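Side-chain contact in Amy13K (Eubacterium rectale DSM 17629, PDB 6B3P), which probably helps a surface-anchored alpha-amylase hold starch, through two family 26 carbohydrate-binding modules that bind malto-oligosaccharide: residues 105-110 with 114-119. Numbering follows the deposited sequence.
With GLC (alpha-D-glucopyranose), chain D; GLC (alpha-D-glucopyranose), chain B.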
loop_
_atom_site.group_PDB
_atom_site.type_symbol
_atom_site.label_atom_id
_atom_site.label_comp_id
_atom_site.label_asym_id
_atom_site.label_seq_id
_atom_site.Cartn_x
_atom_site.Cartn_y
_atom_site.Cartn_z
ATOM N N ILE A 105 -4.672 6.309 -2.653
ATOM C CA ILE A 105 -3.969 7.554 -2.360
ATOM C C ILE A 105 -4.859 8.499 -1.559
ATOM O O ILE A 105 -5.957 8.854 -1.993
ATOM C CB ILE A 105 -3.502 8.256 -3.649
ATOM C CG1 ILE A 105 -2.693 7.291 -4.519
ATOM C CG2 ILE A 105 -2.657 9.481 -3.310
ATOM C CD1 ILE A 105 -2.446 7.784 -5.933
ATOM N N HIS A 106 -4.369 8.895 -0.388
ATOM C CA HIS A 106 -5.081 9.810 0.494
ATOM C C HIS A 106 -4.523 11.222 0.358
ATOM O O HIS A 106 -3.307 11.416 0.401
ATOM C CB HIS A 106 -4.971 9.352 1.951
ATOM C CG HIS A 106 -5.376 7.928 2.172
ATOM N ND1 HIS A 106 -6.673 7.489 2.014
ATOM C CD2 HIS A 106 -4.657 6.844 2.548
ATOM C CE1 HIS A 106 -6.734 6.197 2.279
ATOM N NE2 HIS A 106 -5.523 5.781 2.607
ATOM N N TYR A 107 -5.407 12.201 0.191
ATOM C CA TYR A 107 -4.996 13.599 0.131
ATOM C C TYR A 107 -5.638 14.432 1.232
ATOM O O TYR A 107 -6.851 14.388 1.435
ATOM C CB TYR A 107 -5.337 14.213 -1.222
ATOM C CG TYR A 107 -4.902 15.654 -1.326
ATOM C CD1 TYR A 107 -3.555 15.992 -1.292
ATOM C CD2 TYR A 107 -5.833 16.677 -1.445
ATOM C CE1 TYR A 107 -3.146 17.308 -1.378
ATOM C CE2 TYR A 107 -5.434 17.998 -1.534
ATOM C CZ TYR A 107 -4.090 18.307 -1.499
ATOM O OH TYR A 107 -3.689 19.619 -1.588
ATOM N N LEU A 108 -4.808 15.204 1.925
ATOM C CA LEU A 108 -5.269 16.092 2.982
ATOM C C LEU A 108 -5.601 17.469 2.423
ATOM O O LEU A 108 -4.707 18.276 2.169
ATOM C CB LEU A 108 -4.207 16.220 4.069
ATOM C CG LEU A 108 -4.507 17.199 5.204
ATOM C CD1 LEU A 108 -5.752 16.781 5.962
ATOM C CD2 LEU A 108 -3.314 17.278 6.131
ATOM N N ALA A 109 -6.889 17.736 2.237
ATOM C CA ALA A 109 -7.331 19.030 1.738
ATOM C C ALA A 109 -7.402 20.049 2.870
ATOM O O ALA A 109 -8.082 19.829 3.874
ATOM C CB ALA A 109 -8.680 18.904 1.056
ATOM N N SER A 110 -6.691 21.159 2.696
ATOM C CA SER A 110 -6.679 22.241 3.675
ATOM C C SER A 110 -6.918 23.586 3.002
ATOM O O SER A 110 -6.095 24.051 2.212
ATOM C CB SER A 110 -5.351 22.276 4.432
ATOM O OG SER A 110 -5.178 23.516 5.097
ATOM N N SER A 114 -14.395 22.064 -0.422
ATOM C CA SER A 114 -14.886 20.730 -0.087
ATOM C C SER A 114 -15.135 19.892 -1.341
ATOM O O SER A 114 -15.503 18.719 -1.252
ATOM C CB SER A 114 -16.166 20.833 0.745
ATOM O OG SER A 114 -17.218 21.426 -0.001
ATOM N N THR A 115 -14.934 20.505 -2.506
ATOM C CA THR A 115 -15.022 19.802 -3.780
ATOM C C THR A 115 -13.619 19.541 -4.305
ATOM O O THR A 115 -12.952 20.453 -4.798
ATOM C CB THR A 115 -15.827 20.595 -4.823
ATOM O OG1 THR A 115 -15.337 21.940 -4.892
ATOM C CG2 THR A 115 -17.305 20.605 -4.458
ATOM N N ILE A 116 -13.180 18.291 -4.191
ATOM C CA ILE A 116 -11.821 17.907 -4.548
ATOM C C ILE A 116 -11.827 16.955 -5.738
ATOM O O ILE A 116 -12.710 16.105 -5.864
ATOM C CB ILE A 116 -11.096 17.237 -3.362
ATOM C CG1 ILE A 116 -11.219 18.099 -2.100
ATOM C CG2 ILE A 116 -9.629 16.980 -3.700
ATOM C CD1 ILE A 116 -10.611 19.485 -2.229
ATOM N N TYR A 117 -10.831 17.111 -6.603
ATOM C CA TYR A 117 -10.689 16.290 -7.797
ATOM C C TYR A 117 -9.333 15.594 -7.814
ATOM O O TYR A 117 -8.374 16.071 -7.206
ATOM C CB TYR A 117 -10.837 17.144 -9.059
ATOM C CG TYR A 117 -12.187 17.799 -9.223
ATOM C CD1 TYR A 117 -12.483 18.996 -8.585
ATOM C CD2 TYR A 117 -13.161 17.227 -10.029
ATOM C CE1 TYR A 117 -13.715 19.601 -8.738
ATOM C CE2 TYR A 117 -14.394 17.822 -10.191
ATOM C CZ TYR A 117 -14.667 19.010 -9.543
ATOM O OH TYR A 117 -15.895 19.610 -9.699
ATOM N N ASN A 118 -9.262 14.463 -8.508
ATOM C CA ASN A 118 -7.983 13.834 -8.814
ATOM C C ASN A 118 -7.831 13.636 -10.312
ATOM O O ASN A 118 -8.669 13.000 -10.952
ATOM C CB ASN A 118 -7.841 12.492 -8.100
ATOM C CG ASN A 118 -6.480 11.858 -8.328
ATOM O OD1 ASN A 118 -6.296 11.068 -9.254
ATOM N ND2 ASN A 118 -5.514 12.215 -7.491
ATOM N N TYR A 119 -6.759 14.196 -10.861
ATOM C CA TYR A 119 -6.440 14.054 -12.273
ATOM C C TYR A 119 -5.301 13.053 -12.420
ATOM O O TYR A 119 -4.302 13.155 -11.715
ATOM C CB TYR A 119 -6.063 15.410 -12.870
ATOM C CG TYR A 119 -5.576 15.338 -14.293
ATOM C CD1 TYR A 119 -6.469 15.236 -15.348
ATOM C CD2 TYR A 119 -4.222 15.373 -14.582
ATOM C CE1 TYR A 119 -6.028 15.167 -16.649
ATOM C CE2 TYR A 119 -3.769 15.304 -15.883
ATOM C CZ TYR A 119 -4.678 15.198 -16.914
ATOM O OH TYR A 119 -4.241 15.133 -18.220
HETATM C C1 GLC D . -0.563 17.762 -15.862
HETATM C C2 GLC D . 0.874 17.877 -15.438
HETATM C C3 GLC D . 1.786 17.810 -16.637
HETATM C C4 GLC D . 1.482 16.592 -17.462
HETATM C C5 GLC D . 0.023 16.581 -17.834
HETATM C C6 GLC D . -0.337 15.364 -18.657
HETATM O O2 GLC D . 1.058 19.063 -14.711
HETATM O O3 GLC D . 3.113 17.747 -16.218
HETATM O O4 GLC D . 2.345 16.547 -18.593
HETATM O O5 GLC D . -0.739 16.611 -16.654
HETATM O O6 GLC D . -1.672 15.359 -19.094
HETATM C C1 GLC B . -4.132 21.561 -16.193
HETATM C C2 GLC B . -3.192 21.436 -15.005
HETATM C C3 GLC B . -1.895 20.792 -15.376
HETATM C C4 GLC B . -2.165 19.503 -16.086
HETATM C C5 GLC B . -3.077 19.726 -17.271
HETATM C C6 GLC B . -3.412 18.440 -17.977
HETATM O O1 GLC B . -3.731 22.581 -17.111
HETATM O O2 GLC B . -2.904 22.683 -14.464
HETATM O O3 GLC B . -1.124 20.519 -14.229
HETATM O O4 GLC B . -0.930 18.969 -16.502
HETATM O O5 GLC B . -4.257 20.301 -16.818
HETATM O O6 GLC B . -4.103 18.658 -19.167
#
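Ile116 packs against Ala109 and Tyr107 between the two sheets of a beta-sandwich, the fold of starch-binding modules of family 26. Strand 101-108 belongs to one sheet and strand 116-121 to the other, and a short loop after Leu108 joins them. The backbones stay well apart, with the CA atoms of Ala109 and Ile116 7.8 Å from each other.

The contact between the segments is apolar. Ile116 CD1 lies 3.9 Å from Ala109 CB. CG1 sits anti to the carbonyl carbon (chi1 -51°), and with chi2 at -61° CD1 comes up to that methyl. The other branch serves the ring: Ile116 CG2 approaches Tyr107 CD2 obliquely at 4.4 Å. Tyr151 of strand 150-157 touches both Ala109 and Ile116, and Ile141 adds to the packing round Ile116. Tyr107 stacks on Phe167, and its hydroxyl is hydrogen-bonded to Gly193 O.

The sugar contacts lie further along the second strand. Three residues on from Ile116, Tyr119 leaves the other side of the strand, and its ring reaches the glycan. Trp136 meets the ring edge-to-face. Tyr119 OH and O6 of the chain D glucose share a hydrogen bond of 2.7 Å, with O6 in the plane of the ring. Glucose of chain B brings its C6 within 3.6 Å of Tyr119 CZ. Gln174 NE2 and Asn177 ND2 are also hydrogen-bonded to the glycan. A leucine in place of Tyr119 would probably leave the chain D glucose O6 without this hydroxyl partner and weaken the hold on the glycan. At the ring edge, Tyr119 CE2 lies 3.4 Å from O5 of the chain D glucose.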